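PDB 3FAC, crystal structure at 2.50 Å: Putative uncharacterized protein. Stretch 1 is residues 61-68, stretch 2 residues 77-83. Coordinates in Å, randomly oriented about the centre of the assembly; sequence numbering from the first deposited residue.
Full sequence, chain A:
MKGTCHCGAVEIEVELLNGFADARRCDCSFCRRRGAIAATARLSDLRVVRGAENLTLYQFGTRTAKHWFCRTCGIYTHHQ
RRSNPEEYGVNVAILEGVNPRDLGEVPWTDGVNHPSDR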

# COMPACT_ATOMS: atom_id res chain seq x y z
N GLY A 61 -3.53 -15.11 -9.65
CA GLY A 61 -2.82 -16.29 -9.20
C GLY A 61 -3.62 -17.06 -8.17
O GLY A 61 -4.64 -17.67 -8.49
N THR A 62 -3.15 -17.04 -6.92
CA THR A 62 -3.85 -17.74 -5.84
C THR A 62 -5.06 -16.93 -5.40
O THR A 62 -5.89 -17.42 -4.64
CB THR A 62 -2.93 -17.93 -4.63
OG1 THR A 62 -2.52 -16.66 -4.13
CG2 THR A 62 -1.70 -18.74 -5.01
N ARG A 63 -5.16 -15.69 -5.88
CA ARG A 63 -6.26 -14.81 -5.51
C ARG A 63 -6.30 -14.64 -4.00
O ARG A 63 -7.35 -14.35 -3.42
CB ARG A 63 -7.59 -15.37 -6.02
CG ARG A 63 -7.71 -15.43 -7.53
CD ARG A 63 -9.03 -16.04 -7.97
NE ARG A 63 -10.17 -15.14 -7.81
CZ ARG A 63 -10.42 -14.09 -8.59
NH1 ARG A 63 -9.61 -13.79 -9.60
NH2 ARG A 63 -11.50 -13.35 -8.38
N THR A 64 -5.15 -14.84 -3.37
CA THR A 64 -5.01 -14.72 -1.93
C THR A 64 -4.81 -13.25 -1.59
O THR A 64 -5.57 -12.66 -0.83
CB THR A 64 -3.79 -15.51 -1.41
OG1 THR A 64 -3.89 -16.88 -1.81
CG2 THR A 64 -3.71 -15.43 0.11
N ALA A 65 -3.77 -12.67 -2.18
CA ALA A 65 -3.45 -11.27 -1.96
C ALA A 65 -4.54 -10.37 -2.54
O ALA A 65 -5.10 -10.66 -3.60
CB ALA A 65 -2.11 -10.93 -2.61
N LYS A 66 -4.84 -9.29 -1.83
CA LYS A 66 -5.86 -8.35 -2.27
C LYS A 66 -5.17 -7.02 -2.53
O LYS A 66 -4.58 -6.42 -1.63
CB LYS A 66 -6.94 -8.18 -1.20
CG LYS A 66 -7.27 -9.45 -0.44
CD LYS A 66 -8.75 -9.55 -0.15
CE LYS A 66 -9.50 -10.06 -1.37
NZ LYS A 66 -9.06 -11.43 -1.72
N HIS A 67 -5.26 -6.55 -3.77
CA HIS A 67 -4.63 -5.29 -4.15
C HIS A 67 -5.68 -4.24 -4.47
O HIS A 67 -6.61 -4.49 -5.23
CB HIS A 67 -3.74 -5.53 -5.38
CG HIS A 67 -2.85 -6.72 -5.26
ND1 HIS A 67 -1.89 -6.84 -4.28
CD2 HIS A 67 -2.77 -7.86 -6.00
CE1 HIS A 67 -1.26 -8.00 -4.42
NE2 HIS A 67 -1.77 -8.63 -5.46
N TRP A 68 -5.56 -3.05 -3.87
CA TRP A 68 -6.52 -1.99 -4.13
C TRP A 68 -5.83 -0.78 -4.75
O TRP A 68 -4.66 -0.50 -4.46
CB TRP A 68 -7.21 -1.53 -2.84
CG TRP A 68 -7.67 -2.64 -1.97
CD1 TRP A 68 -6.92 -3.33 -1.06
CD2 TRP A 68 -8.98 -3.21 -1.93
NE1 TRP A 68 -7.69 -4.30 -0.45
CE2 TRP A 68 -8.96 -4.25 -0.97
CE3 TRP A 68 -10.17 -2.96 -2.62
CZ2 TRP A 68 -10.08 -5.03 -0.68
CZ3 TRP A 68 -11.30 -3.73 -2.33
CH2 TRP A 68 -11.24 -4.76 -1.37
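Stretch 2, residues 77-83: THHQRRS

Stretch 2 lies beside stretch 1 as the neighbouring strand of an antiparallel sheet. The axes of strands 66-68 and 77-80 approach to 4.5 Å, and their N-to-C directions differ by 170°. Register follows from the CA-CA distances: 4.8 Å for Lys66 CA to Gln80 CA, the hydrogen-bonded pair, and 4.3 Å for His67 CA to His79 CA, the non-hydrogen-bonded pair. The phi/psi values of Lys66 (-116/119) and Gln80 (-95/100) are those of extended chain. Two backbone bonds close the first pair, Lys66 N to Gln80 O at 3.1 Å (156° at the hydrogen) and Gln80 N to Lys66 O at 2.6 Å; the second length is less certain, because Lys66 O sits too close to a neighbour in the model. Farther along, Trp68 N donates to His78 O at 3.1 Å and 155°, while the bond from Thr77 N to Trp68 O, at 3.5 Å, is weak.

Three residues cover the most surface, of 555 Å² buried in total. Arg82 (88 Å²) follows the strand, in a loop, with chi1 to chi3 all t. This extended side chain runs along the loop of stretch 1: its CB packs 3.4 Å from Ala65 CB, its CG lies 3.6 Å from Thr64 CB, and its NE reaches Thr62 OG1 at 2.9 Å. The last is a weak hydrogen bond, since the angle at the hydrogen is only 123°, although Thr62 OG1 lies near the guanidinium plane. Thr62 OG1 also shares a hydrogen bond with Thr64 OG1 at 2.7 Å, which ties the two threonines together beside the arginine.

Trp68 (84 Å²) holds the other end. Its five-membered ring forms an offset stack with the His78 ring, with centroids 4.5 Å apart and planes at 15°; Trp68 CD1 lies over one face of the imidazole, 3.6 Å from His78 NE2. A hydrogen bond between Thr77 OG1 and His78 ND1 at 2.9 Å engages the other nitrogen of that ring.

Gln80 (68 Å²) covers the middle. Its side chain shares a sheet face with that of Lys66, and Gln80 CB meets Lys66 CG at 3.7 Å before the end of the lysine leads away. Its carbonyl also receives a CA-H...O contact, Ala65 CA to Gln80 O at 3.1 Å. His67 and His79 occupy the other face, their rings oblique at 44° with centroids 5.4 Å apart.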

# COMPACT_ATOMS: atom_id res chain seq x y z
N THR A 77 -2.96 2.24 -3.22
CA THR A 77 -3.01 2.63 -1.81
C THR A 77 -2.43 1.57 -0.88
O THR A 77 -1.41 1.80 -0.22
CB THR A 77 -4.47 2.92 -1.35
OG1 THR A 77 -5.30 1.79 -1.65
CG2 THR A 77 -5.03 4.14 -2.06
N HIS A 78 -3.08 0.41 -0.84
CA HIS A 78 -2.64 -0.68 0.03
C HIS A 78 -3.11 -2.03 -0.52
O HIS A 78 -3.87 -2.09 -1.48
CB HIS A 78 -3.23 -0.50 1.43
CG HIS A 78 -4.72 -0.60 1.47
ND1 HIS A 78 -5.55 0.29 0.82
CD2 HIS A 78 -5.54 -1.51 2.06
CE1 HIS A 78 -6.81 -0.06 1.00
NE2 HIS A 78 -6.83 -1.15 1.75
N HIS A 79 -2.65 -3.11 0.12
CA HIS A 79 -3.03 -4.46 -0.29
C HIS A 79 -2.88 -5.44 0.86
O HIS A 79 -2.10 -5.21 1.79
CB HIS A 79 -2.17 -4.94 -1.46
CG HIS A 79 -0.75 -5.21 -1.10
ND1 HIS A 79 0.18 -4.20 -0.92
CD2 HIS A 79 -0.09 -6.37 -0.88
CE1 HIS A 79 1.35 -4.74 -0.61
NE2 HIS A 79 1.21 -6.05 -0.58
N GLN A 80 -3.62 -6.53 0.80
CA GLN A 80 -3.55 -7.56 1.83
C GLN A 80 -2.57 -8.63 1.36
O GLN A 80 -2.92 -9.48 0.54
CB GLN A 80 -4.93 -8.18 2.06
CG GLN A 80 -4.95 -9.27 3.12
CD GLN A 80 -6.33 -9.87 3.32
OE1 GLN A 80 -7.27 -9.18 3.69
NE2 GLN A 80 -6.45 -11.18 3.06
N ARG A 81 -1.35 -8.57 1.89
CA ARG A 81 -0.30 -9.51 1.55
C ARG A 81 -0.80 -10.94 1.35
O ARG A 81 -1.81 -11.35 1.94
CB ARG A 81 0.78 -9.51 2.63
CG ARG A 81 1.54 -8.21 2.77
CD ARG A 81 2.72 -8.37 3.73
NE ARG A 81 3.50 -7.15 3.85
CZ ARG A 81 4.13 -6.55 2.84
NH1 ARG A 81 4.06 -7.06 1.62
NH2 ARG A 81 4.82 -5.44 3.06
N ARG A 82 -0.09 -11.70 0.52
CA ARG A 82 -0.46 -13.08 0.25
C ARG A 82 0.33 -14.05 1.12
O ARG A 82 -0.02 -15.22 1.24
CB ARG A 82 -0.24 -13.40 -1.23
CG ARG A 82 -0.20 -14.89 -1.54
CD ARG A 82 -0.14 -15.21 -3.03
NE ARG A 82 0.23 -16.61 -3.27
CZ ARG A 82 1.48 -17.06 -3.25
NH1 ARG A 82 2.49 -16.23 -3.00
NH2 ARG A 82 1.72 -18.34 -3.48
N SER A 83 1.41 -13.55 1.72
CA SER A 83 2.17 -14.32 2.69
C SER A 83 1.52 -14.26 4.07
O SER A 83 1.52 -15.24 4.81
CB SER A 83 3.61 -13.82 2.76
OG SER A 83 3.69 -12.59 3.45